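Side-chain contacts in peptidase M3B, oligoendopeptidase F (Enterococcus faecium, PDB 2QR4), which probably cleaves short peptides as a zinc-dependent oligoendopeptidase of family M3: residues F42-R45 with V46-T50; V88-F91 with E92-L96; T188-R191 with V192-A195; T217-K220 with G221-K225; L279-Y282 with D283-T286. All coordinates share one frame; numbering follows the deposited sequence.

Contact 1. Residues F42-R45 with V46-T50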
loop_
_atom_site.group_PDB
_atom_site.type_symbol
_atom_site.label_atom_id
_atom_site.label_comp_id
_atom_site.label_asym_id
_atom_site.label_seq_id
_atom_site.Cartn_x
_atom_site.Cartn_y
_atom_site.Cartn_z
ATOM N N PHE A 42 -25.381 -17.710 -14.237
ATOM C CA PHE A 42 -24.612 -16.672 -14.875
ATOM C C PHE A 42 -23.484 -16.178 -13.979
ATOM O O PHE A 42 -22.324 -16.182 -14.405
ATOM C CB PHE A 42 -25.480 -15.487 -15.318
ATOM C CG PHE A 42 -24.668 -14.284 -15.729
ATOM C CD1 PHE A 42 -24.148 -14.190 -17.013
ATOM C CD2 PHE A 42 -24.391 -13.266 -14.819
ATOM C CE1 PHE A 42 -23.378 -13.096 -17.398
ATOM C CE2 PHE A 42 -23.613 -12.151 -15.192
ATOM C CZ PHE A 42 -23.102 -12.068 -16.475
ATOM N N VAL A 43 -23.790 -15.749 -12.751
ATOM C CA VAL A 43 -22.730 -15.093 -11.991
ATOM C C VAL A 43 -21.656 -16.069 -11.539
ATOM O O VAL A 43 -20.492 -15.714 -11.480
ATOM C CB VAL A 43 -23.188 -14.163 -10.806
ATOM C CG1 VAL A 43 -24.552 -13.535 -11.046
ATOM C CG2 VAL A 43 -23.127 -14.885 -9.496
ATOM N N LEU A 44 -22.033 -17.299 -11.231
ATOM C CA LEU A 44 -21.044 -18.268 -10.798
ATOM C C LEU A 44 -20.102 -18.590 -11.947
ATOM O O LEU A 44 -18.909 -18.765 -11.758
ATOM C CB LEU A 44 -21.722 -19.537 -10.264
ATOM C CG LEU A 44 -21.652 -19.735 -8.740
ATOM C CD1 LEU A 44 -21.388 -18.444 -7.972
ATOM C CD2 LEU A 44 -22.902 -20.423 -8.224
ATOM N N ARG A 45 -20.652 -18.652 -13.148
ATOM C CA ARG A 45 -19.887 -19.026 -14.306
ATOM C C ARG A 45 -18.884 -17.928 -14.637
ATOM O O ARG A 45 -17.718 -18.207 -14.921
ATOM C CB ARG A 45 -20.842 -19.266 -15.476
ATOM C CG ARG A 45 -20.186 -19.515 -16.796
ATOM C CD ARG A 45 -21.010 -18.879 -17.909
ATOM N NE ARG A 45 -22.423 -19.249 -17.871
ATOM C CZ ARG A 45 -23.411 -18.483 -18.328
ATOM N NH1 ARG A 45 -23.137 -17.284 -18.846
ATOM N NH2 ARG A 45 -24.676 -18.907 -18.259
ATOM N N VAL A 46 -19.337 -16.678 -14.594
ATOM C CA VAL A 46 -18.469 -15.556 -14.934
ATOM C C VAL A 46 -17.438 -15.371 -13.840
ATOM O O VAL A 46 -16.248 -15.193 -14.107
ATOM C CB VAL A 46 -19.273 -14.254 -15.142
ATOM C CG1 VAL A 46 -18.370 -13.092 -15.210
ATOM C CG2 VAL A 46 -20.022 -14.333 -16.438
ATOM N N TYR A 47 -17.905 -15.448 -12.601
ATOM C CA TYR A 47 -17.071 -15.148 -11.453
ATOM C C TYR A 47 -15.944 -16.164 -11.341
ATOM O O TYR A 47 -14.776 -15.796 -11.212
ATOM C CB TYR A 47 -17.920 -15.091 -10.180
ATOM C CG TYR A 47 -17.184 -14.645 -8.950
ATOM C CD1 TYR A 47 -17.057 -13.295 -8.636
ATOM C CD2 TYR A 47 -16.620 -15.575 -8.090
ATOM C CE1 TYR A 47 -16.382 -12.887 -7.488
ATOM C CE2 TYR A 47 -15.944 -15.186 -6.961
ATOM C CZ TYR A 47 -15.824 -13.844 -6.659
ATOM O OH TYR A 47 -15.147 -13.483 -5.516
ATOM N N ARG A 48 -16.285 -17.442 -11.438
ATOM C CA ARG A 48 -15.276 -18.481 -11.328
ATOM C C ARG A 48 -14.272 -18.513 -12.469
ATOM O O ARG A 48 -13.102 -18.817 -12.251
ATOM C CB ARG A 48 -15.921 -19.846 -11.096
ATOM C CG ARG A 48 -16.576 -19.924 -9.700
ATOM C CD ARG A 48 -17.028 -21.328 -9.329
ATOM N NE ARG A 48 -17.878 -21.343 -8.137
ATOM C CZ ARG A 48 -18.507 -22.427 -7.687
ATOM N NH1 ARG A 48 -18.384 -23.576 -8.338
ATOM N NH2 ARG A 48 -19.264 -22.366 -6.596
ATOM N N GLN A 49 -14.704 -18.196 -13.683
ATOM C CA GLN A 49 -13.755 -18.123 -14.796
ATOM C C GLN A 49 -12.736 -17.001 -14.604
ATOM O O GLN A 49 -11.612 -17.083 -15.093
ATOM C CB GLN A 49 -14.478 -17.926 -16.118
ATOM C CG GLN A 49 -14.976 -19.227 -16.715
ATOM C CD GLN A 49 -16.195 -19.035 -17.605
ATOM O OE1 GLN A 49 -16.376 -17.980 -18.239
ATOM N NE2 GLN A 49 -17.043 -20.065 -17.658
ATOM N N THR A 50 -13.144 -15.953 -13.898
ATOM C CA THR A 50 -12.282 -14.819 -13.650
ATOM C C THR A 50 -11.338 -15.107 -12.490
ATOM O O THR A 50 -10.192 -14.658 -12.487
ATOM C CB THR A 50 -13.118 -13.571 -13.354
ATOM O OG1 THR A 50 -13.981 -13.321 -14.471
ATOM C CG2 THR A 50 -12.229 -12.379 -13.146
#

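Contact 2. Residues V88-F91 with E92-L96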
loop_
_atom_site.group_PDB
_atom_site.type_symbol
_atom_site.label_atom_id
_atom_site.label_comp_id
_atom_site.label_asym_id
_atom_site.label_seq_id
_atom_site.Cartn_x
_atom_site.Cartn_y
_atom_site.Cartn_z
ATOM N N VAL A 88 -21.041 -7.850 -10.578
ATOM C CA VAL A 88 -21.803 -9.000 -10.121
ATOM C C VAL A 88 -22.151 -8.826 -8.629
ATOM O O VAL A 88 -22.717 -9.713 -7.975
ATOM C CB VAL A 88 -20.965 -10.276 -10.430
ATOM C CG1 VAL A 88 -20.528 -11.050 -9.176
ATOM C CG2 VAL A 88 -21.631 -11.131 -11.472
ATOM N N SER A 89 -21.833 -7.645 -8.108
ATOM C CA SER A 89 -22.023 -7.349 -6.689
ATOM C C SER A 89 -23.483 -7.142 -6.268
ATOM O O SER A 89 -23.779 -7.123 -5.078
ATOM C CB SER A 89 -21.188 -6.120 -6.287
ATOM O OG SER A 89 -21.594 -4.957 -7.002
ATOM N N TRP A 90 -24.391 -6.971 -7.228
ATOM C CA TRP A 90 -25.812 -6.807 -6.903
ATOM C C TRP A 90 -26.431 -8.143 -6.475
ATOM O O TRP A 90 -27.499 -8.188 -5.861
ATOM C CB TRP A 90 -26.568 -6.262 -8.107
ATOM C CG TRP A 90 -26.354 -7.118 -9.313
ATOM C CD1 TRP A 90 -25.426 -6.932 -10.298
ATOM C CD2 TRP A 90 -27.065 -8.310 -9.648
ATOM N NE1 TRP A 90 -25.520 -7.925 -11.227
ATOM C CE2 TRP A 90 -26.515 -8.793 -10.853
ATOM C CE3 TRP A 90 -28.122 -9.016 -9.049
ATOM C CZ2 TRP A 90 -26.967 -9.965 -11.469
ATOM C CZ3 TRP A 90 -28.575 -10.171 -9.660
ATOM C CH2 TRP A 90 -27.996 -10.637 -10.863
ATOM N N PHE A 91 -25.728 -9.224 -6.792
ATOM C CA PHE A 91 -26.269 -10.577 -6.732
ATOM C C PHE A 91 -26.723 -11.051 -5.338
ATOM O O PHE A 91 -27.889 -11.432 -5.162
ATOM C CB PHE A 91 -25.262 -11.539 -7.373
ATOM C CG PHE A 91 -25.670 -12.973 -7.329
ATOM C CD1 PHE A 91 -26.846 -13.391 -7.923
ATOM C CD2 PHE A 91 -24.873 -13.905 -6.708
ATOM C CE1 PHE A 91 -27.226 -14.721 -7.886
ATOM C CE2 PHE A 91 -25.243 -15.236 -6.673
ATOM C CZ PHE A 91 -26.420 -15.643 -7.263
ATOM N N GLU A 92 -25.828 -11.032 -4.352
ATOM C CA GLU A 92 -26.180 -11.485 -2.996
ATOM C C GLU A 92 -27.197 -10.581 -2.265
ATOM O O GLU A 92 -28.113 -11.071 -1.601
ATOM C CB GLU A 92 -24.922 -11.671 -2.151
ATOM C CG GLU A 92 -23.922 -12.654 -2.753
ATOM C CD GLU A 92 -22.820 -13.067 -1.772
ATOM O OE1 GLU A 92 -22.755 -12.520 -0.644
ATOM O OE2 GLU A 92 -22.012 -13.948 -2.130
ATOM N N PRO A 93 -27.010 -9.258 -2.345
ATOM C CA PRO A 93 -28.047 -8.345 -1.874
ATOM C C PRO A 93 -29.411 -8.663 -2.474
ATOM O O PRO A 93 -30.411 -8.643 -1.754
ATOM C CB PRO A 93 -27.551 -6.975 -2.352
ATOM C CG PRO A 93 -26.041 -7.139 -2.332
ATOM C CD PRO A 93 -25.808 -8.544 -2.807
ATOM N N GLU A 94 -29.471 -8.965 -3.769
ATOM C CA GLU A 94 -30.778 -9.245 -4.380
ATOM C C GLU A 94 -31.342 -10.597 -3.976
ATOM O O GLU A 94 -32.543 -10.734 -3.797
ATOM C CB GLU A 94 -30.753 -9.105 -5.895
ATOM C CG GLU A 94 -30.731 -7.672 -6.356
ATOM C CD GLU A 94 -31.229 -7.511 -7.779
ATOM O OE1 GLU A 94 -30.991 -6.413 -8.346
ATOM O OE2 GLU A 94 -31.861 -8.469 -8.316
ATOM N N ILE A 95 -30.475 -11.591 -3.818
ATOM C CA ILE A 95 -30.918 -12.864 -3.277
ATOM C C ILE A 95 -31.571 -12.597 -1.936
ATOM O O ILE A 95 -32.668 -13.067 -1.658
ATOM C CB ILE A 95 -29.749 -13.847 -3.084
ATOM C CG1 ILE A 95 -29.287 -14.389 -4.433
ATOM C CG2 ILE A 95 -30.168 -15.006 -2.193
ATOM C CD1 ILE A 95 -27.964 -15.095 -4.362
ATOM N N LEU A 96 -30.890 -11.801 -1.124
ATOM C CA LEU A 96 -31.321 -11.540 0.239
ATOM C C LEU A 96 -32.569 -10.649 0.373
ATOM O O LEU A 96 -33.109 -10.504 1.463
ATOM C CB LEU A 96 -30.152 -10.974 1.045
ATOM C CG LEU A 96 -29.074 -12.022 1.319
ATOM C CD1 LEU A 96 -28.008 -11.463 2.220
ATOM C CD2 LEU A 96 -29.709 -13.253 1.944
HETATM O O HOH W 1 -22.981 -10.569 -5.214
#

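Contact 3. Residues T188-R191 with V192-A195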
loop_
_atom_site.group_PDB
_atom_site.type_symbol
_atom_site.label_atom_id
_atom_site.label_comp_id
_atom_site.label_asym_id
_atom_site.label_seq_id
_atom_site.Cartn_x
_atom_site.Cartn_y
_atom_site.Cartn_z
ATOM N N THR A 188 26.976 -26.539 9.050
ATOM C CA THR A 188 27.606 -27.016 10.275
ATOM C C THR A 188 28.693 -26.038 10.679
ATOM O O THR A 188 29.286 -26.154 11.752
ATOM C CB THR A 188 28.217 -28.411 10.098
ATOM O OG1 THR A 188 29.313 -28.336 9.177
ATOM C CG2 THR A 188 27.170 -29.389 9.574
ATOM N N ASP A 189 28.950 -25.071 9.805
ATOM C CA ASP A 189 29.941 -24.041 10.074
ATOM C C ASP A 189 29.243 -22.857 10.748
ATOM O O ASP A 189 28.635 -22.009 10.093
ATOM C CB ASP A 189 30.644 -23.635 8.774
ATOM C CG ASP A 189 31.705 -22.578 8.984
ATOM O OD1 ASP A 189 31.688 -21.895 10.031
ATOM O OD2 ASP A 189 32.560 -22.423 8.090
ATOM N N ARG A 190 29.339 -22.814 12.071
ATOM C CA ARG A 190 28.622 -21.834 12.866
ATOM C C ARG A 190 28.871 -20.389 12.454
ATOM O O ARG A 190 27.972 -19.562 12.520
ATOM C CB ARG A 190 28.938 -21.998 14.354
ATOM C CG ARG A 190 27.951 -21.248 15.212
ATOM C CD ARG A 190 28.223 -21.439 16.671
ATOM N NE ARG A 190 27.072 -21.018 17.461
ATOM C CZ ARG A 190 27.148 -20.635 18.730
ATOM N NH1 ARG A 190 26.053 -20.273 19.377
ATOM N NH2 ARG A 190 28.324 -20.612 19.350
ATOM N N ARG A 191 30.091 -20.078 12.047
ATOM C CA ARG A 191 30.418 -18.705 11.685
ATOM C C ARG A 191 29.578 -18.273 10.488
ATOM O O ARG A 191 29.132 -17.129 10.403
ATOM C CB ARG A 191 31.918 -18.569 11.375
ATOM C CG ARG A 191 32.297 -17.271 10.681
ATOM C CD ARG A 191 33.692 -17.328 10.031
ATOM N NE ARG A 191 33.737 -18.109 8.792
ATOM C CZ ARG A 191 33.108 -17.776 7.663
ATOM N NH1 ARG A 191 32.350 -16.683 7.600
ATOM N NH2 ARG A 191 33.223 -18.550 6.588
ATOM N N VAL A 192 29.361 -19.208 9.568
ATOM C CA VAL A 192 28.595 -18.951 8.355
ATOM C C VAL A 192 27.117 -18.730 8.678
ATOM O O VAL A 192 26.469 -17.831 8.128
ATOM C CB VAL A 192 28.778 -20.113 7.360
ATOM C CG1 VAL A 192 27.637 -20.163 6.344
ATOM C CG2 VAL A 192 30.132 -19.996 6.683
ATOM N N ARG A 193 26.610 -19.544 9.595
ATOM C CA ARG A 193 25.269 -19.376 10.151
ATOM C C ARG A 193 25.071 -17.982 10.757
ATOM O O ARG A 193 24.100 -17.280 10.441
ATOM C CB ARG A 193 25.009 -20.459 11.213
ATOM C CG ARG A 193 24.274 -21.657 10.694
ATOM C CD ARG A 193 24.474 -22.939 11.505
ATOM N NE ARG A 193 24.543 -22.787 12.955
ATOM C CZ ARG A 193 25.261 -23.612 13.720
ATOM N NH1 ARG A 193 25.948 -24.582 13.138
ATOM N NH2 ARG A 193 25.323 -23.479 15.043
ATOM N N GLU A 194 25.981 -17.583 11.634
ATOM C CA GLU A 194 25.843 -16.311 12.341
ATOM C C GLU A 194 25.906 -15.176 11.342
ATOM O O GLU A 194 25.186 -14.179 11.447
ATOM C CB GLU A 194 26.959 -16.168 13.373
ATOM C CG GLU A 194 27.043 -14.823 14.074
ATOM C CD GLU A 194 28.262 -14.744 14.988
ATOM O OE1 GLU A 194 29.155 -15.604 14.857
ATOM O OE2 GLU A 194 28.332 -13.840 15.841
ATOM N N ALA A 195 26.768 -15.332 10.351
ATOM C CA ALA A 195 26.972 -14.261 9.385
ATOM C C ALA A 195 25.775 -14.109 8.433
ATOM O O ALA A 195 25.415 -12.994 8.079
ATOM C CB ALA A 195 28.268 -14.492 8.619
#

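Contact 4. Residues T217-K220 with G221-K225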
loop_
_atom_site.group_PDB
_atom_site.type_symbol
_atom_site.label_atom_id
_atom_site.label_comp_id
_atom_site.label_asym_id
_atom_site.label_seq_id
_atom_site.Cartn_x
_atom_site.Cartn_y
_atom_site.Cartn_z
ATOM N N THR A 217 -1.173 -1.430 6.870
ATOM C CA THR A 217 -2.266 -1.140 5.940
ATOM C C THR A 217 -3.142 -2.383 5.706
ATOM O O THR A 217 -4.376 -2.309 5.695
ATOM C CB THR A 217 -1.717 -0.642 4.608
ATOM O OG1 THR A 217 -0.915 0.531 4.832
ATOM C CG2 THR A 217 -2.861 -0.311 3.673
ATOM N N HIS A 218 -2.484 -3.526 5.540
ATOM C CA HIS A 218 -3.166 -4.789 5.277
ATOM C C HIS A 218 -4.086 -5.105 6.434
ATOM O O HIS A 218 -5.241 -5.478 6.237
ATOM C CB HIS A 218 -2.145 -5.936 5.126
ATOM C CG HIS A 218 -2.756 -7.232 4.716
ATOM N ND1 HIS A 218 -3.288 -7.432 3.456
ATOM C CD2 HIS A 218 -2.910 -8.399 5.384
ATOM C CE1 HIS A 218 -3.748 -8.668 3.369
ATOM N NE2 HIS A 218 -3.533 -9.275 4.524
ATOM N N ILE A 219 -3.552 -4.953 7.645
ATOM C CA ILE A 219 -4.303 -5.198 8.876
ATOM C C ILE A 219 -5.483 -4.228 9.043
ATOM O O ILE A 219 -6.605 -4.649 9.336
ATOM C CB ILE A 219 -3.350 -5.183 10.073
ATOM C CG1 ILE A 219 -2.593 -6.519 10.113
ATOM C CG2 ILE A 219 -4.092 -4.944 11.355
ATOM C CD1 ILE A 219 -1.353 -6.432 10.900
ATOM N N LYS A 220 -5.236 -2.943 8.798
ATOM C CA LYS A 220 -6.298 -1.947 8.756
ATOM C C LYS A 220 -7.462 -2.326 7.835
ATOM O O LYS A 220 -8.621 -2.130 8.189
ATOM C CB LYS A 220 -5.737 -0.576 8.353
ATOM C CG LYS A 220 -5.451 0.287 9.533
ATOM C CD LYS A 220 -4.712 1.583 9.175
ATOM C CE LYS A 220 -4.060 2.158 10.419
ATOM N NZ LYS A 220 -4.946 1.895 11.621
ATOM N N GLY A 221 -7.156 -2.864 6.659
ATOM C CA GLY A 221 -8.206 -3.278 5.704
ATOM C C GLY A 221 -9.085 -4.399 6.225
ATOM O O GLY A 221 -10.309 -4.367 6.030
ATOM N N HIS A 222 -8.473 -5.391 6.888
ATOM C CA HIS A 222 -9.238 -6.464 7.538
ATOM C C HIS A 222 -10.185 -5.923 8.607
ATOM O O HIS A 222 -11.337 -6.339 8.703
ATOM C CB HIS A 222 -8.315 -7.489 8.195
ATOM C CG HIS A 222 -7.515 -8.291 7.224
ATOM N ND1 HIS A 222 -6.394 -9.002 7.598
ATOM C CD2 HIS A 222 -7.663 -8.484 5.891
ATOM C CE1 HIS A 222 -5.890 -9.604 6.537
ATOM N NE2 HIS A 222 -6.643 -9.309 5.490
ATOM N N ASN A 223 -9.685 -4.998 9.414
ATOM C CA ASN A 223 -10.496 -4.414 10.466
ATOM C C ASN A 223 -11.642 -3.579 9.916
ATOM O O ASN A 223 -12.778 -3.678 10.380
ATOM C CB ASN A 223 -9.625 -3.630 11.468
ATOM C CG ASN A 223 -8.994 -4.559 12.512
ATOM O OD1 ASN A 223 -9.540 -5.630 12.789
ATOM N ND2 ASN A 223 -7.855 -4.161 13.085
ATOM N N PHE A 224 -11.343 -2.766 8.916
ATOM C CA PHE A 224 -12.362 -1.955 8.294
ATOM C C PHE A 224 -13.482 -2.828 7.695
ATOM O O PHE A 224 -14.664 -2.530 7.894
ATOM C CB PHE A 224 -11.748 -1.069 7.212
ATOM C CG PHE A 224 -12.775 -0.377 6.364
ATOM C CD1 PHE A 224 -13.463 0.718 6.852
ATOM C CD2 PHE A 224 -13.086 -0.850 5.104
ATOM C CE1 PHE A 224 -14.433 1.342 6.092
ATOM C CE2 PHE A 224 -14.059 -0.235 4.333
ATOM C CZ PHE A 224 -14.723 0.871 4.823
ATOM N N LYS A 225 -13.114 -3.892 6.968
ATOM C CA LYS A 225 -14.115 -4.777 6.346
ATOM C C LYS A 225 -14.929 -5.530 7.392
ATOM O O LYS A 225 -16.145 -5.662 7.275
ATOM C CB LYS A 225 -13.473 -5.758 5.367
ATOM C CG LYS A 225 -13.255 -5.196 3.957
ATOM C CD LYS A 225 -12.078 -5.898 3.299
ATOM C CE LYS A 225 -11.987 -5.606 1.816
ATOM N NZ LYS A 225 -10.822 -6.342 1.225
#

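Contact 5. Residues L279-Y282 with D283-T286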
loop_
_atom_site.group_PDB
_atom_site.type_symbol
_atom_site.label_atom_id
_atom_site.label_comp_id
_atom_site.label_asym_id
_atom_site.label_seq_id
_atom_site.Cartn_x
_atom_site.Cartn_y
_atom_site.Cartn_z
ATOM N N LEU A 279 22.904 -20.634 23.122
ATOM C CA LEU A 279 22.085 -21.013 21.963
ATOM C C LEU A 279 21.394 -19.802 21.375
ATOM O O LEU A 279 20.680 -19.087 22.082
ATOM C CB LEU A 279 21.010 -22.036 22.360
ATOM C CG LEU A 279 20.322 -22.781 21.198
ATOM C CD1 LEU A 279 21.287 -23.716 20.463
ATOM C CD2 LEU A 279 19.118 -23.577 21.682
ATOM N N HIS A 280 21.577 -19.578 20.082
ATOM C CA HIS A 280 20.960 -18.410 19.456
ATOM C C HIS A 280 19.955 -18.849 18.389
ATOM O O HIS A 280 19.976 -20.000 17.935
ATOM C CB HIS A 280 22.021 -17.528 18.782
ATOM C CG HIS A 280 23.073 -17.003 19.705
ATOM N ND1 HIS A 280 23.080 -15.702 20.162
ATOM C CD2 HIS A 280 24.173 -17.594 20.234
ATOM C CE1 HIS A 280 24.130 -15.517 20.943
ATOM N NE2 HIS A 280 24.807 -16.651 21.007
HETATM N N MSE A 281 19.099 -17.918 17.966
HETATM C CA MSE A 281 18.191 -18.180 16.855
HETATM C C MSE A 281 18.928 -18.823 15.683
HETATM O O MSE A 281 18.423 -19.759 15.059
HETATM C CB MSE A 281 17.445 -16.904 16.427
HETATM C CG MSE A 281 16.484 -16.334 17.502
HETATM SE SE MSE A 281 15.254 -17.686 18.288
HETATM C CE MSE A 281 14.289 -18.255 16.680
ATOM N N TYR A 282 20.143 -18.367 15.401
ATOM C CA TYR A 282 20.854 -18.900 14.233
ATOM C C TYR A 282 21.456 -20.286 14.464
ATOM O O TYR A 282 22.227 -20.786 13.636
ATOM C CB TYR A 282 21.915 -17.918 13.730
ATOM C CG TYR A 282 22.911 -17.455 14.771
ATOM C CD1 TYR A 282 23.933 -18.293 15.217
ATOM C CD2 TYR A 282 22.847 -16.168 15.290
ATOM C CE1 TYR A 282 24.867 -17.850 16.169
ATOM C CE2 TYR A 282 23.771 -15.715 16.235
ATOM C CZ TYR A 282 24.774 -16.555 16.671
ATOM O OH TYR A 282 25.669 -16.096 17.617
ATOM N N ASP A 283 21.103 -20.909 15.588
ATOM C CA ASP A 283 21.527 -22.291 15.853
ATOM C C ASP A 283 20.391 -23.314 15.805
ATOM O O ASP A 283 20.625 -24.493 16.069
ATOM C CB ASP A 283 22.190 -22.398 17.232
ATOM C CG ASP A 283 23.483 -21.622 17.324
ATOM O OD1 ASP A 283 24.265 -21.641 16.340
ATOM O OD2 ASP A 283 23.714 -21.002 18.389
ATOM N N LEU A 284 19.166 -22.884 15.502
ATOM C CA LEU A 284 18.008 -23.776 15.682
ATOM C C LEU A 284 17.664 -24.639 14.472
ATOM O O LEU A 284 16.818 -25.527 14.573
ATOM C CB LEU A 284 16.755 -22.998 16.115
ATOM C CG LEU A 284 16.851 -22.082 17.339
ATOM C CD1 LEU A 284 15.472 -21.654 17.789
ATOM C CD2 LEU A 284 17.588 -22.742 18.480
ATOM N N TYR A 285 18.304 -24.396 13.333
ATOM C CA TYR A 285 17.908 -25.097 12.103
ATOM C C TYR A 285 18.992 -25.996 11.568
ATOM O O TYR A 285 18.837 -26.592 10.515
ATOM C CB TYR A 285 17.461 -24.095 11.029
ATOM C CG TYR A 285 16.410 -23.147 11.544
ATOM C CD1 TYR A 285 16.766 -21.949 12.156
ATOM C CD2 TYR A 285 15.055 -23.455 11.440
ATOM C CE1 TYR A 285 15.800 -21.071 12.637
ATOM C CE2 TYR A 285 14.082 -22.590 11.923
ATOM C CZ TYR A 285 14.458 -21.403 12.517
ATOM O OH TYR A 285 13.495 -20.548 13.000
ATOM N N THR A 286 20.099 -26.086 12.298
ATOM C CA THR A 286 21.210 -26.953 11.922
ATOM C C THR A 286 21.003 -28.335 12.575
ATOM O O THR A 286 20.448 -28.419 13.670
ATOM C CB THR A 286 22.552 -26.302 12.344
ATOM O OG1 THR A 286 23.659 -26.982 11.737
ATOM C CG2 THR A 286 22.730 -26.289 13.849
HETATM O O HOH W 2 20.537 -22.795 12.645
#

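Contact 1. Residues F42-R45 with V46-T50
Phe42 has CG anti to its backbone N and beside its carbonyl carbon (chi1 168°); one face of the ring meets Val46. On Val46 the branch that answers is CG2, set beside its own backbone N. It sits over the ring toward the rim, 4.0 Å from the ring centroid and 26° off the normal, a CH-pi contact. Its closest ring atom is CE1 of Phe42, 3.7 Å from Val46 CG2. Leu44 and Arg48 run side by side in the same direction. The guanidinium of Arg48 lays one face against CG of Leu44, with Arg48 NE 4.1 Å from Leu44 CG. Arg45 and Gln49 also run alongside. Here NE2 of Gln49 lies 3.3 Å from CG of Arg45, while the charged end of Arg45 goes on to a salt bridge with Glu18 of helix 4-18. Underneath is regular alpha-helical bonding, such as Val46 N to Phe42 O at 3.0 Å. Thr50 OG1 and Thr50 N both give to Val46 O, from opposite faces of its plane. Phe42 and Val46 are buried, and their side chains meet by apolar packing alone. The arginines use their aliphatic or flat parts for packing within the helix, and Arg45 spends its charge on the neighbouring helix.

Contact 2. Residues V88-F91 with E92-L96
Ile95 reaches back over the ring of Phe91, one turn earlier in the chain. Its CB lies 3.7 Å from Phe91 O. CG1 comes nearer to the same oxygen and also approaches Phe91 CE1. CD1, at the tip, stands over the face of the Phe91 ring, offset toward the rim. It is 3.6 Å from the ring centroid and 22° off the normal, a CH-pi contact. The ring is brought there by a chi1 of 178°, which turns CG of Phe91 away from its backbone N. Residues 92-95 belong to the short helix that starts at Phe91, entered from helix 68-87 through a type I beta turn from Val88 to Phe91. Glu94 N bonds to Trp90 O at 3.0 Å and Ile95 N to Phe91 O at 2.9 Å. A water joins the turn to the new helix: it donates to Val88 O and accepts from Glu92 N. Pro93, which has no N-H to give, sits in the first turn of the helix, with its CD 3.4 Å from Ser89 O. On another side of the turn Glu94 crosses the indole of Trp90. Its CD is 3.7 Å from Trp90 CE3, with the carboxylate and ring planes 54° apart. The polar ends of this pair are held by other residues: Glu94 OE2 accepts from Gly27 N, and Trp90 NE1 bonds to Ser22 OG.

Contact 3. Residues T188-R191 with V192-A195
Packing between Arg190 and Arg193 is through carbon against a flat face. The Arg193 guanidinium lies with one face over CA and CG of Arg190, and its NH2 is 3.5 Å from Arg190 CG. A bend at chi3 (38°) folds the Arg193 chain back to this place. Arg191 also bends at chi3, and its NH2 comes 3.4 Å from CG2 of Val192. The same methyl meets the carboxylate of Asp189, with Asp189 OD2 3.7 Å from Val192 CG2. The backbone bonds mark the start of helix 190-206. Asp189 is its N-cap, and its OD1 takes a weak capping bond from Arg191 N. Asp189 O accepts from Arg193 N at 3.2 Å, and takes a weak bond from Val192 N. Charge is the third kind. Arg190 NE and Arg193 NH2 are 3.9 Å apart, but both arginines converge on Asp283, each in a salt bridge. Arg191 NH1 instead bonds to Glu167 O, and Glu194 pairs with Lys198.

Contact 4. Residues T217-K220 with G221-K225
Helix 208-228 carries two histidines one turn apart, His218 and His222, on one side of its middle. Their rings form an offset edge-to-face pair. The edge of His222 is turned toward the face of His218, with centroids 4.3 Å apart and planes at 71°. CE1 of His222 leads, 3.1 Å from NE2 of His218. A chi1 of -68° puts the His222 ring beside its own backbone N. His218 O lies over the centre of one face of that ring, 3.7 Å from its plane. One ring nitrogen of His218, NE2, is engaged outside the pair, bonded to Tyr498 O. His222 also meets the ring of His450 on helix 418-454, with nearly parallel planes. Further round, Lys220 NZ forms a salt bridge and Asn223 ND2 a hydrogen bond with Asp453 of that helix. Lys220 and Phe224 also pack on the second subunit. Backbone bonds such as Phe224 N to Lys220 O, 2.9 Å, keep the turn regular. Pairing of residues four apart is that of an ordinary alpha helix, here in the largely helical M3 peptidase fold.

Contact 5. Residues L279-Y282 with D283-T286
Asp283 and His280 lie side by side and point the same way, with carboxylate and imidazole planes 74° apart. OD2 of Asp283 is near the plane of the His280 ring at its edge, 3.9 Å from CD2 of His280. It also accepts the N-H of His280, N to OD2 3.1 Å, on its anti side and 29° out of the carboxylate plane. His280 ND1 bonds to Asp483. Tyr282 runs alongside Asp283 too, its ring also steeply turned to the carboxylate, and Tyr282 CD1 is 3.5 Å from Asp283 OD1. Leu279 slides past Asp283 in the opposite direction. It crosses Leu284 at about a right angle, with Leu279 CD2 3.6 Å from Leu284 CD2. The selenomethionine Met281, bent at chi2 (-49°), brings its CE to 3.8 Å from CD1 of Leu284. Asp283 N to His280 O and Leu284 N to Met281 O close the short 3-10 turn. Arg193 and Arg190 of helix 190-206 form salt bridges with Asp283, while Leu284 packs on helix 260-274 and Met281 on helix 461-476.

Overall arrangement
Contacts 1 and 2 form one cluster, with centres about 14 Å apart: Val43 of helix 33-63 packs on Val88 and Phe91. Both use a methyl over a phenylalanine face, contact 1 in mid-helix and contact 2 at a helix start. Contacts 3 and 5 make a second cluster across the chain's centre, joined by the two arginine salt bridges to Asp283. Contact 5 is the buried partner, while the others are partly buried. Contact 4 stands apart, touching none of them. It is the one that meets the second subunit, and it pairs histidine rings where contact 3 gathers arginines.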